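Local coordinates for MccF (Escherichia coli, PDB 4IIY), which is the microcin C7 self-immunity protein, probably a hydrolase of the peptidase S66 family, and here binds glutamyl sulfamoyl inosine, at residues L347-A352 and I360-Q365; A38-G43 and D109-M114; L150-Y155 and W257-R262. The protein carries 1 engineered substitution. All coordinates share one frame; numbering follows the deposited sequence.

Interactions 1 and 3 touch: Gly348 O lies 3.8 Å from Tyr155 OH, although their centres are about 17 Å apart. Strand 162-164 also connects them, since Thr162 pairs through its backbone with Leu347 and through its hydroxyl with Leu151. Interaction 2 stands apart, its centre about 21 Å from that of interaction 1 and about 23 Å from that of interaction 3. Closest to the predicted active site is interaction 3, where the side chain of Ala152 is about 12 Å from that of the charge-relay residue Glu270 and about 13 Å from the bound glutamyl sulfamoyl inosine. The predicted nucleophile position is the engineered Ala145.

Interaction 1. Residues L347-A352 and I360-Q365; sequences LGVKLA and ISITEQ
Glu364 reaches across to Val349 and Lys350 with an extended side chain, its CG anti to the backbone N (chi1 173°). Its CB lies 3.7 Å from Lys350 N. Next along the chain, Glu364 CG passes 4.1 Å from Val349 CB, and the carboxyl carbon CD meets the same methine. At the tip, OE1 accepts a hydrogen bond from Lys350 N at 2.9 Å, with an N-H...O angle of 152°; the donor approaches on the anti side, 29° out of the carboxylate plane. The charged end of Lys350 leads away from this group. Further along, the segments belong to the beta hairpin of strands 350-354 and 359-362, set between strands 198-199 and 236-245 of the mixed sheet. Ala352 and Ser361 are its hydrogen-bonded pair, Ala352 N to Ser361 O measuring 2.8 Å and the reciprocal bond closing the ring; Leu351 and Ile362 form the adjacent non-hydrogen-bonded pair, with Leu351 CD2 3.9 Å from Ile362 CG1. A water bridges Ala352 O and Ser361 OG, which also bonds to Thr199. Past the strand end, Thr363 N donates to Lys350 O at 3.0 Å. Thr363 OG1 bonds to Glu238, while Thr363 CG2 packs 3.7 Å from Ala352 CB.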
ATOM      1  N   LEU B 347     -21.432  -6.831  -0.814  1.00  8.77           N
ATOM      2  CA  LEU B 347     -20.236  -7.641  -0.606  1.00  8.83           C
ATOM      3  C   LEU B 347     -20.493  -8.762   0.398  1.00  8.24           C
ATOM      4  O   LEU B 347     -21.133  -8.544   1.428  1.00  8.52           O
ATOM      5  CB  LEU B 347     -19.097  -6.770  -0.084  1.00  9.85           C
ATOM      6  CG  LEU B 347     -18.649  -5.623  -0.990  1.00 12.82           C
ATOM      7  CD1 LEU B 347     -17.700  -4.708  -0.242  1.00 14.96           C
ATOM      8  CD2 LEU B 347     -17.992  -6.169  -2.230  1.00 15.32           C
ATOM      9  N   GLY B 348     -19.983  -9.954   0.096  1.00  8.18           N
ATOM     10  CA  GLY B 348     -20.097 -11.081   1.006  1.00  9.83           C
ATOM     11  C   GLY B 348     -21.254 -12.019   0.728  1.00  9.17           C
ATOM     12  O   GLY B 348     -21.533 -12.910   1.532  1.00  9.97           O
ATOM     13  N   VAL B 349     -21.930 -11.823  -0.400  1.00  9.11           N
ATOM     14  CA  VAL B 349     -22.987 -12.733  -0.850  1.00  8.86           C
ATOM     15  C   VAL B 349     -22.625 -13.315  -2.210  1.00  9.18           C
ATOM     16  O   VAL B 349     -21.729 -12.814  -2.894  1.00  9.53           O
ATOM     17  CB  VAL B 349     -24.368 -12.038  -0.951  1.00  9.46           C
ATOM     18  CG1 VAL B 349     -24.827 -11.552   0.417  1.00 11.80           C
ATOM     19  CG2 VAL B 349     -24.343 -10.883  -1.966  1.00 12.19           C
ATOM     20  N   LYS B 350     -23.333 -14.371  -2.607  1.00  9.00           N
ATOM     21  CA  LYS B 350     -23.070 -15.021  -3.878  1.00  9.12           C
ATOM     22  C   LYS B 350     -23.510 -14.192  -5.084  1.00  9.02           C
ATOM     23  O   LYS B 350     -24.610 -13.636  -5.117  1.00  9.21           O
ATOM     24  CB  LYS B 350     -23.731 -16.405  -3.930  1.00 10.49           C
ATOM     25  CG  LYS B 350     -23.055 -17.436  -3.036  1.00 13.89           C
ATOM     26  CD  LYS B 350     -23.800 -18.760  -3.063  1.00 20.17           C
ATOM     27  CE  LYS B 350     -23.204 -19.740  -2.066  1.00 31.27           C
ATOM     28  NZ  LYS B 350     -23.956 -21.030  -2.030  1.00 42.02           N
ATOM     29  N   LEU B 351     -22.623 -14.155  -6.071  1.00  8.35           N
ATOM     30  CA  LEU B 351     -22.920 -13.662  -7.410  1.00  9.71           C
ATOM     31  C   LEU B 351     -22.723 -14.795  -8.401  1.00  9.34           C
ATOM     32  O   LEU B 351     -21.980 -15.743  -8.136  1.00 10.90           O
ATOM     33  CB  LEU B 351     -21.959 -12.541  -7.814  1.00 11.10           C
ATOM     34  CG  LEU B 351     -21.693 -11.398  -6.847  1.00 11.07           C
ATOM     35  CD1 LEU B 351     -20.700 -10.434  -7.488  1.00 11.36           C
ATOM     36  CD2 LEU B 351     -22.987 -10.690  -6.488  1.00 11.17           C
ATOM     37  N   ALA B 352     -23.362 -14.681  -9.559  1.00  8.68           N
ATOM     38  CA  ALA B 352     -23.100 -15.585 -10.671  1.00  9.09           C
ATOM     39  C   ALA B 352     -22.675 -14.773 -11.880  1.00  8.79           C
ATOM     40  O   ALA B 352     -23.409 -13.881 -12.326  1.00 10.18           O
ATOM     41  CB  ALA B 352     -24.332 -16.438 -11.000  1.00 11.40           C
ATOM     42  N   ILE B 360     -23.861 -10.560 -15.208  1.00  8.92           N
ATOM     43  CA  ILE B 360     -23.487 -10.786 -13.821  1.00  8.44           C
ATOM     44  C   ILE B 360     -24.712 -10.547 -12.955  1.00  7.94           C
ATOM     45  O   ILE B 360     -25.447  -9.575 -13.156  1.00  9.16           O
ATOM     46  CB  ILE B 360     -22.259  -9.920 -13.399  1.00  8.43           C
ATOM     47  CG1 ILE B 360     -21.946 -10.094 -11.906  1.00 10.63           C
ATOM     48  CG2 ILE B 360     -22.437  -8.447 -13.760  1.00 11.00           C
ATOM     49  CD1 ILE B 360     -20.665  -9.388 -11.460  1.00 10.80           C
ATOM     50  N   SER B 361     -24.945 -11.451 -12.010  1.00  8.60           N
ATOM     51  CA  SER B 361     -26.153 -11.436 -11.203  1.00  8.83           C
ATOM     52  C   SER B 361     -25.852 -11.651  -9.725  1.00  9.39           C
ATOM     53  O   SER B 361     -24.894 -12.347  -9.378  1.00 10.16           O
ATOM     54  CB  SER B 361     -27.114 -12.542 -11.654  1.00  8.94           C
ATOM     55  OG  SER B 361     -27.412 -12.453 -13.041  1.00  9.18           O
ATOM     56  N   ILE B 362     -26.695 -11.081  -8.870  1.00  8.73           N
ATOM     57  CA  ILE B 362     -26.702 -11.402  -7.447  1.00 10.08           C
ATOM     58  C   ILE B 362     -27.654 -12.581  -7.242  1.00 10.38           C
ATOM     59  O   ILE B 362     -28.802 -12.544  -7.706  1.00 11.38           O
ATOM     60  CB  ILE B 362     -27.187 -10.214  -6.598  1.00  9.08           C
ATOM     61  CG1 ILE B 362     -26.442  -8.919  -6.953  1.00 10.75           C
ATOM     62  CG2 ILE B 362     -27.068 -10.534  -5.118  1.00 10.50           C
ATOM     63  CD1 ILE B 362     -27.122  -7.669  -6.424  1.00 10.50           C
ATOM     64  N   THR B 363     -27.188 -13.636  -6.575  1.00  9.62           N
ATOM     65  CA  THR B 363     -28.004 -14.842  -6.444  1.00 10.24           C
ATOM     66  C   THR B 363     -28.376 -15.189  -5.006  1.00 12.69           C
ATOM     67  O   THR B 363     -29.082 -16.175  -4.766  1.00 16.53           O
ATOM     68  CB  THR B 363     -27.330 -16.063  -7.098  1.00 11.25           C
ATOM     69  OG1 THR B 363     -26.109 -16.360  -6.410  1.00 13.82           O
ATOM     70  CG2 THR B 363     -27.042 -15.795  -8.569  1.00 14.21           C
ATOM     71  N   GLU B 364     -27.918 -14.383  -4.054  1.00 10.55           N
ATOM     72  CA  GLU B 364     -28.186 -14.627  -2.642  1.00 12.03           C
ATOM     73  C   GLU B 364     -28.822 -13.393  -2.006  1.00 11.27           C
ATOM     74  O   GLU B 364     -28.424 -12.260  -2.296  1.00 11.54           O
ATOM     75  CB  GLU B 364     -26.883 -14.991  -1.922  1.00 11.20           C
ATOM     76  CG  GLU B 364     -27.025 -15.105  -0.414  1.00 12.55           C
ATOM     77  CD  GLU B 364     -25.717 -15.404   0.296  1.00 14.37           C
ATOM     78  OE1 GLU B 364     -24.683 -15.589  -0.371  1.00 13.35           O
ATOM     79  OE2 GLU B 364     -25.727 -15.450   1.545  1.00 20.51           O
ATOM     80  N   GLN B 365     -29.806 -13.609  -1.135  1.00 11.24           N
ATOM     81  CA  GLN B 365     -30.480 -12.528  -0.427  1.00 10.25           C
ATOM     82  C   GLN B 365     -29.477 -11.664   0.333  1.00 10.45           C
ATOM     83  O   GLN B 365     -28.595 -12.179   1.019  1.00 10.77           O
ATOM     84  CB  GLN B 365     -31.503 -13.095   0.560  1.00 12.66           C
ATOM     85  CG  GLN B 365     -32.312 -12.045   1.280  1.00 13.53           C
ATOM     86  CD  GLN B 365     -33.321 -12.657   2.240  1.00 17.68           C
ATOM     87  OE1 GLN B 365     -33.488 -13.877   2.289  1.00 23.57           O
ATOM     88  NE2 GLN B 365     -33.992 -11.813   3.010  1.00 17.72           N
TER
HETATM   89  O   HOH W   1     -25.456 -13.920 -14.315  1.00 10.86           O

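Interaction 2. Residues A38-G43 and D109-M114; sequences APLAVG and DITCIM. With EDO (1,2-ethanediol), chain P.
The flat groups where 38-43 meets Thr111 are peptide units, with no aromatic ring or side-chain amide among them. The carbonyl of Pro39 presents its O to the methyl of Thr111, 3.8 Å from CG2, and Ala38 O is more distant, 4.3 Å from the same methyl; both are contacts of van der Waals type. A chi1 of -64° turns the methyl of Thr111 away from its own backbone N and toward the loop, leaving OG1 beside that N. Leu40 adds the apolar part: its CD1 packs 4.1 Å from Thr111 CG2 and 4.2 Å from Cys112 CB. The chain turns a corner at Thr111 within strand 110-115, which is broken there by a bulge or short loop and runs between strands 45-49 and 140-143 in the parallel part of the six-stranded mixed sheet. The loop 38-43, which leads into strand 45-49, therefore lies beside the start of a neighbouring strand, and Leu40 also packs on Ile140. A water joins the backbones, donating to Ala38 O at 2.8 Å and to Thr111 O at 2.9 Å. An ethanediol, probably from the crystallisation liquor, has its O2 2.8 Å from Pro39 O and is hydrogen-bonded to Asp44.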
ATOM      1  N   ALA B  38     -32.253  -4.046   7.139  1.00 13.44           N
ATOM      2  CA  ALA B  38     -33.553  -3.751   6.546  1.00 13.56           C
ATOM      3  C   ALA B  38     -33.373  -3.017   5.217  1.00 13.23           C
ATOM      4  O   ALA B  38     -32.425  -2.241   5.047  1.00 11.96           O
ATOM      5  CB  ALA B  38     -34.393  -2.912   7.500  1.00 15.32           C
ATOM      6  N   PRO B  39     -34.288  -3.242   4.268  1.00 12.78           N
ATOM      7  CA  PRO B  39     -34.154  -2.599   2.960  1.00 13.29           C
ATOM      8  C   PRO B  39     -34.443  -1.102   3.019  1.00 11.60           C
ATOM      9  O   PRO B  39     -35.089  -0.619   3.948  1.00 12.83           O
ATOM     10  CB  PRO B  39     -35.210  -3.314   2.113  1.00 15.06           C
ATOM     11  CG  PRO B  39     -36.247  -3.752   3.109  1.00 16.67           C
ATOM     12  CD  PRO B  39     -35.465  -4.126   4.341  1.00 15.12           C
ATOM     13  N   LEU B  40     -33.953  -0.379   2.019  1.00 10.68           N
ATOM     14  CA  LEU B  40     -34.236   1.041   1.877  1.00  8.89           C
ATOM     15  C   LEU B  40     -35.633   1.246   1.280  1.00 10.20           C
ATOM     16  O   LEU B  40     -36.146   0.379   0.565  1.00 10.73           O
ATOM     17  CB  LEU B  40     -33.186   1.685   0.970  1.00 11.34           C
ATOM     18  CG  LEU B  40     -33.129   3.209   0.904  1.00 10.64           C
ATOM     19  CD1 LEU B  40     -32.687   3.782   2.232  1.00 11.72           C
ATOM     20  CD2 LEU B  40     -32.177   3.652  -0.207  1.00 11.47           C
ATOM     21  N   ALA B  41     -36.227   2.398   1.568  1.00  9.78           N
ATOM     22  CA  ALA B  41     -37.484   2.807   0.951  1.00 10.10           C
ATOM     23  C   ALA B  41     -37.466   4.305   0.720  1.00  9.60           C
ATOM     24  O   ALA B  41     -36.827   5.056   1.466  1.00  9.96           O
ATOM     25  CB  ALA B  41     -38.667   2.424   1.838  1.00 13.48           C
ATOM     26  N   VAL B  42     -38.190   4.743  -0.304  1.00  9.46           N
ATOM     27  CA  VAL B  42     -38.382   6.159  -0.548  1.00 10.90           C
ATOM     28  C   VAL B  42     -38.863   6.826   0.732  1.00 10.23           C
ATOM     29  O   VAL B  42     -39.773   6.325   1.412  1.00 10.95           O
ATOM     30  CB  VAL B  42     -39.400   6.379  -1.684  1.00 10.78           C
ATOM     31  CG1 VAL B  42     -39.825   7.844  -1.759  1.00 11.57           C
ATOM     32  CG2 VAL B  42     -38.813   5.920  -3.011  1.00 13.71           C
ATOM     33  N   GLY B  43     -38.235   7.945   1.081  1.00 10.31           N
ATOM     34  CA  GLY B  43     -38.611   8.700   2.265  1.00 11.22           C
ATOM     35  C   GLY B  43     -37.782   8.373   3.495  1.00 10.24           C
ATOM     36  O   GLY B  43     -37.911   9.022   4.529  1.00 12.62           O
ATOM     37  N   ASP B 109     -33.534   6.140  13.840  1.00 12.79           N
ATOM     38  CA  ASP B 109     -34.237   6.667  12.672  1.00 16.74           C
ATOM     39  C   ASP B 109     -33.484   6.440  11.358  1.00 13.98           C
ATOM     40  O   ASP B 109     -34.056   6.595  10.279  1.00 14.31           O
ATOM     41  CB  ASP B 109     -34.515   8.162  12.832  1.00 19.01           C
ATOM     42  CG  ASP B 109     -35.438   8.467  13.997  1.00 25.25           C
ATOM     43  OD1 ASP B 109     -36.212   7.573  14.401  1.00 32.71           O
ATOM     44  OD2 ASP B 109     -35.390   9.608  14.507  1.00 36.71           O
ATOM     45  N   ILE B 110     -32.206   6.082  11.446  1.00 12.02           N
ATOM     46  CA  ILE B 110     -31.366   5.970  10.252  1.00 10.56           C
ATOM     47  C   ILE B 110     -31.440   4.574   9.639  1.00 10.57           C
ATOM     48  O   ILE B 110     -31.221   3.578  10.322  1.00 12.22           O
ATOM     49  CB  ILE B 110     -29.901   6.347  10.578  1.00  9.85           C
ATOM     50  CG1 ILE B 110     -29.826   7.809  11.005  1.00 11.65           C
ATOM     51  CG2 ILE B 110     -29.001   6.110   9.369  1.00 11.02           C
ATOM     52  CD1 ILE B 110     -28.443   8.284  11.395  1.00 11.86           C
ATOM     53  N   THR B 111     -31.757   4.502   8.349  1.00 10.04           N
ATOM     54  CA  THR B 111     -31.821   3.228   7.640  1.00 10.40           C
ATOM     55  C   THR B 111     -30.511   2.929   6.894  1.00  9.48           C
ATOM     56  O   THR B 111     -30.140   1.773   6.705  1.00 11.08           O
ATOM     57  CB  THR B 111     -33.002   3.206   6.640  1.00 11.08           C
ATOM     58  OG1 THR B 111     -34.237   3.310   7.362  1.00 13.53           O
ATOM     59  CG2 THR B 111     -33.023   1.927   5.827  1.00 13.02           C
ATOM     60  N   CYS B 112     -29.831   3.989   6.457  1.00  9.21           N
ATOM     61  CA  CYS B 112     -28.634   3.876   5.624  1.00  8.32           C
ATOM     62  C   CYS B 112     -27.572   4.834   6.135  1.00  9.11           C
ATOM     63  O   CYS B 112     -27.855   6.013   6.376  1.00  8.93           O
ATOM     64  CB  CYS B 112     -28.980   4.187   4.162  1.00  9.80           C
ATOM     65  SG  CYS B 112     -27.580   4.302   3.022  1.00  9.74           S
ATOM     66  N   ILE B 113     -26.365   4.306   6.324  1.00  7.76           N
ATOM     67  CA  ILE B 113     -25.195   5.089   6.710  1.00  8.40           C
ATOM     68  C   ILE B 113     -24.264   5.161   5.500  1.00  7.42           C
ATOM     69  O   ILE B 113     -23.759   4.132   5.041  1.00  8.14           O
ATOM     70  CB  ILE B 113     -24.480   4.454   7.919  1.00  7.66           C
ATOM     71  CG1 ILE B 113     -25.398   4.493   9.147  1.00  9.76           C
ATOM     72  CG2 ILE B 113     -23.163   5.159   8.210  1.00  9.55           C
ATOM     73  CD1 ILE B 113     -24.832   3.788  10.370  1.00 11.62           C
ATOM     74  N   MET B 114     -24.075   6.374   4.984  1.00  7.79           N
ATOM     75  CA  MET B 114     -23.403   6.614   3.710  1.00  7.43           C
ATOM     76  C   MET B 114     -22.147   7.460   3.894  1.00  7.25           C
ATOM     77  O   MET B 114     -22.179   8.510   4.539  1.00  7.74           O
ATOM     78  CB  MET B 114     -24.367   7.336   2.758  1.00  8.45           C
ATOM     79  CG  MET B 114     -23.772   7.704   1.400  1.00  8.75           C
ATOM     80  SD  MET B 114     -24.956   8.572   0.330  1.00  9.26           S
ATOM     81  CE  MET B 114     -26.084   7.230  -0.067  1.00 11.40           C
TER
HETATM   82  C1  EDO P 406     -38.758   0.048   6.183  1.00 23.01           C
HETATM   83  O1  EDO P 406     -38.252  -1.293   6.245  1.00 31.29           O
HETATM   84  C2  EDO P 406     -38.046   0.837   5.087  1.00 21.29           C
HETATM   85  O2  EDO P 406     -36.679   1.091   5.448  1.00 19.29           O
HETATM   86  O   HOH W   2     -31.345  -0.786   7.215  1.00 13.54           O

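Interaction 3. Residues L150-Y155 and W257-R262; sequences LLAGIY and WMPEIR. With EDO (1,2-ethanediol), chain M.
Pro259 sets its ring against the edge of Tyr155, with CB in the plane of the phenol ring and both CB and CG 3.9 Å from Tyr155 CD2. A chi1 of 175° swings the phenol away from the backbone N of Tyr155, alongside its own carbonyl carbon, and the hydroxyl continues past the proline to a hydrogen bond with Arg240. Ala152, about one helical turn earlier, meets the same proline ring at CD and CG: Pro259 CD is 3.9 Å from Ala152 CB, and Pro259 CG is 3.6 Å from Ala152 O. Next to Ala152, and farther from Tyr155, the backbones come close. Gly153 CA lies 3.4 Å from Trp257 O in a CA-H...O contact, 150° at the hydrogen, and Gly153 CA also meets the edge of the indole in its plane, 4.0 Å from Trp257 CD1. Trp257 makes a cation-pi contact with Lys157 and packs on Leu288 of the second subunit, so the loop is also part of the dimer contact. Farther along the loop, Arg262 NH1 and Glu260 OE1 form a long, weak salt bridge of 3.5 Å, while Ile261 N donates to an ethanediol. Helix 148-158 meets the loop between helix 246-249 and strand 266-270 through Ala152, Gly153 and Tyr155, while its Leu151 and Ile154 pack on strand 162-164.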
ATOM      1  N   LEU B 150     -13.613   0.040   6.186  1.00  6.53           N
ATOM      2  CA  LEU B 150     -14.788  -0.108   7.044  1.00  7.94           C
ATOM      3  C   LEU B 150     -15.756  -1.169   6.540  1.00  7.72           C
ATOM      4  O   LEU B 150     -16.277  -1.959   7.325  1.00  8.49           O
ATOM      5  CB  LEU B 150     -15.542   1.211   7.189  1.00  8.49           C
ATOM      6  CG  LEU B 150     -14.734   2.407   7.664  1.00  8.38           C
ATOM      7  CD1 LEU B 150     -15.679   3.559   7.947  1.00  9.65           C
ATOM      8  CD2 LEU B 150     -13.908   2.065   8.910  1.00 10.27           C
ATOM      9  N   LEU B 151     -16.012  -1.200   5.236  1.00  7.45           N
ATOM     10  CA  LEU B 151     -16.949  -2.175   4.683  1.00  7.74           C
ATOM     11  C   LEU B 151     -16.455  -3.588   4.946  1.00  9.44           C
ATOM     12  O   LEU B 151     -17.216  -4.456   5.398  1.00  9.31           O
ATOM     13  CB  LEU B 151     -17.119  -1.966   3.181  1.00  9.60           C
ATOM     14  CG  LEU B 151     -17.645  -0.598   2.735  1.00  9.35           C
ATOM     15  CD1 LEU B 151     -17.576  -0.470   1.225  1.00 11.75           C
ATOM     16  CD2 LEU B 151     -19.071  -0.350   3.225  1.00 10.26           C
ATOM     17  N   ALA B 152     -15.178  -3.818   4.654  1.00  7.59           N
ATOM     18  CA  ALA B 152     -14.583  -5.135   4.847  1.00  8.97           C
ATOM     19  C   ALA B 152     -14.412  -5.455   6.335  1.00  7.81           C
ATOM     20  O   ALA B 152     -14.678  -6.580   6.772  1.00  8.44           O
ATOM     21  CB  ALA B 152     -13.253  -5.225   4.117  1.00  9.14           C
ATOM     22  N   GLY B 153     -13.950  -4.484   7.112  1.00  8.29           N
ATOM     23  CA  GLY B 153     -13.734  -4.699   8.529  1.00  8.67           C
ATOM     24  C   GLY B 153     -15.015  -5.005   9.288  1.00  8.26           C
ATOM     25  O   GLY B 153     -15.048  -5.875  10.162  1.00  9.02           O
ATOM     26  N   ILE B 154     -16.087  -4.295   8.961  1.00  8.52           N
ATOM     27  CA  ILE B 154     -17.382  -4.544   9.583  1.00  8.48           C
ATOM     28  C   ILE B 154     -17.889  -5.935   9.213  1.00  8.79           C
ATOM     29  O   ILE B 154     -18.386  -6.673  10.069  1.00  8.49           O
ATOM     30  CB  ILE B 154     -18.398  -3.439   9.222  1.00  8.28           C
ATOM     31  CG1 ILE B 154     -18.021  -2.143   9.943  1.00  9.68           C
ATOM     32  CG2 ILE B 154     -19.813  -3.869   9.567  1.00  9.47           C
ATOM     33  CD1 ILE B 154     -18.785  -0.916   9.477  1.00 10.57           C
ATOM     34  N   TYR B 155     -17.750  -6.317   7.953  1.00  8.53           N
ATOM     35  CA  TYR B 155     -18.132  -7.667   7.544  1.00  8.37           C
ATOM     36  C   TYR B 155     -17.337  -8.727   8.317  1.00  9.51           C
ATOM     37  O   TYR B 155     -17.898  -9.707   8.824  1.00  9.96           O
ATOM     38  CB  TYR B 155     -17.943  -7.842   6.030  1.00  8.39           C
ATOM     39  CG  TYR B 155     -18.194  -9.252   5.551  1.00  9.16           C
ATOM     40  CD1 TYR B 155     -19.478  -9.765   5.472  1.00  9.70           C
ATOM     41  CD2 TYR B 155     -17.134 -10.083   5.197  1.00 11.07           C
ATOM     42  CE1 TYR B 155     -19.700 -11.066   5.042  1.00 10.82           C
ATOM     43  CE2 TYR B 155     -17.348 -11.379   4.762  1.00 12.67           C
ATOM     44  CZ  TYR B 155     -18.633 -11.863   4.685  1.00 10.97           C
ATOM     45  OH  TYR B 155     -18.831 -13.162   4.255  1.00 12.90           O
ATOM     46  N   TRP B 257      -9.423  -7.804  10.826  1.00  9.07           N
ATOM     47  CA  TRP B 257     -10.419  -7.044  10.062  1.00  9.43           C
ATOM     48  C   TRP B 257     -10.418  -7.355   8.565  1.00  7.47           C
ATOM     49  O   TRP B 257     -11.290  -6.887   7.837  1.00  9.88           O
ATOM     50  CB  TRP B 257     -10.264  -5.533  10.298  1.00  8.75           C
ATOM     51  CG  TRP B 257     -10.687  -5.129  11.671  1.00  8.93           C
ATOM     52  CD1 TRP B 257     -11.952  -4.822  12.081  1.00 10.37           C
ATOM     53  CD2 TRP B 257      -9.844  -4.978  12.822  1.00  9.32           C
ATOM     54  NE1 TRP B 257     -11.951  -4.497  13.416  1.00 11.02           N
ATOM     55  CE2 TRP B 257     -10.670  -4.589  13.897  1.00  9.37           C
ATOM     56  CE3 TRP B 257      -8.475  -5.140  13.047  1.00  9.79           C
ATOM     57  CZ2 TRP B 257     -10.169  -4.354  15.181  1.00 10.65           C
ATOM     58  CZ3 TRP B 257      -7.978  -4.916  14.318  1.00 10.27           C
ATOM     59  CH2 TRP B 257      -8.823  -4.527  15.372  1.00 10.98           C
ATOM     60  N   MET B 258      -9.449  -8.136   8.098  1.00  8.21           N
ATOM     61  CA  MET B 258      -9.454  -8.574   6.708  1.00  8.83           C
ATOM     62  C   MET B 258     -10.245  -9.875   6.588  1.00  9.42           C
ATOM     63  O   MET B 258      -9.842 -10.897   7.147  1.00  9.78           O
ATOM     64  CB  MET B 258      -8.029  -8.778   6.190  1.00  9.57           C
ATOM     65  CG  MET B 258      -7.990  -9.335   4.780  1.00 10.72           C
ATOM     66  SD  MET B 258      -8.645  -8.172   3.558  1.00 10.24           S
ATOM     67  CE  MET B 258      -8.974  -9.319   2.208  1.00 13.33           C
ATOM     68  N   PRO B 259     -11.373  -9.851   5.865  1.00  9.16           N
ATOM     69  CA  PRO B 259     -12.128 -11.102   5.705  1.00  9.29           C
ATOM     70  C   PRO B 259     -11.273 -12.179   5.050  1.00  9.99           C
ATOM     71  O   PRO B 259     -10.560 -11.911   4.090  1.00 10.47           O
ATOM     72  CB  PRO B 259     -13.279 -10.721   4.768  1.00 14.01           C
ATOM     73  CG  PRO B 259     -13.328  -9.231   4.759  1.00 14.19           C
ATOM     74  CD  PRO B 259     -11.967  -8.728   5.116  1.00  9.34           C
ATOM     75  N   GLU B 260     -11.349 -13.397   5.572  1.00  9.04           N
ATOM     76  CA  GLU B 260     -10.638 -14.523   4.980  1.00  9.74           C
ATOM     77  C   GLU B 260     -11.210 -14.814   3.595  1.00 10.45           C
ATOM     78  O   GLU B 260     -12.425 -14.952   3.442  1.00 11.47           O
ATOM     79  CB  GLU B 260     -10.764 -15.779   5.850  1.00 13.07           C
ATOM     80  CG  GLU B 260     -10.020 -16.983   5.277  1.00 15.51           C
ATOM     81  CD  GLU B 260     -10.358 -18.293   5.968  1.00 25.98           C
ATOM     82  OE1 GLU B 260     -11.472 -18.416   6.516  1.00 31.27           O
ATOM     83  OE2 GLU B 260      -9.505 -19.205   5.953  1.00 33.09           O
ATOM     84  N   ILE B 261     -10.330 -14.908   2.606  1.00  9.55           N
ATOM     85  CA  ILE B 261     -10.707 -15.330   1.262  1.00 10.37           C
ATOM     86  C   ILE B 261     -10.649 -16.847   1.200  1.00 11.61           C
ATOM     87  O   ILE B 261      -9.696 -17.459   1.684  1.00 11.95           O
ATOM     88  CB  ILE B 261      -9.785 -14.704   0.209  1.00 11.03           C
ATOM     89  CG1 ILE B 261      -9.994 -13.188   0.203  1.00 12.32           C
ATOM     90  CG2 ILE B 261     -10.055 -15.297  -1.175  1.00 12.23           C
ATOM     91  CD1 ILE B 261      -9.004 -12.409  -0.651  1.00 14.48           C
ATOM     92  N   ARG B 262     -11.685 -17.447   0.627  1.00 11.47           N
ATOM     93  CA  ARG B 262     -11.823 -18.895   0.661  1.00 12.87           C
ATOM     94  C   ARG B 262     -11.950 -19.492  -0.722  1.00 11.52           C
ATOM     95  O   ARG B 262     -12.312 -18.807  -1.677  1.00 10.82           O
ATOM     96  CB  ARG B 262     -13.036 -19.285   1.504  1.00 17.40           C
ATOM     97  CG  ARG B 262     -12.905 -18.859   2.964  1.00 21.69           C
ATOM     98  CD  ARG B 262     -13.883 -19.592   3.867  1.00 34.21           C
ATOM     99  NE  ARG B 262     -15.207 -18.979   3.865  1.00 43.68           N
ATOM    100  CZ  ARG B 262     -15.617 -18.083   4.758  1.00 47.86           C
ATOM    101  NH1 ARG B 262     -14.803 -17.691   5.730  1.00 46.95           N
ATOM    102  NH2 ARG B 262     -16.841 -17.581   4.680  1.00 49.78           N
TER
HETATM  103  C1  EDO M 403      -6.431 -12.759   2.438  1.00 17.33           C
HETATM  104  O1  EDO M 403      -5.305 -13.565   2.057  1.00 18.55           O
HETATM  105  C2  EDO M 403      -7.138 -13.403   3.619  1.00 17.70           C
HETATM  106  O2  EDO M 403      -7.575 -14.704   3.214  1.00 15.80           O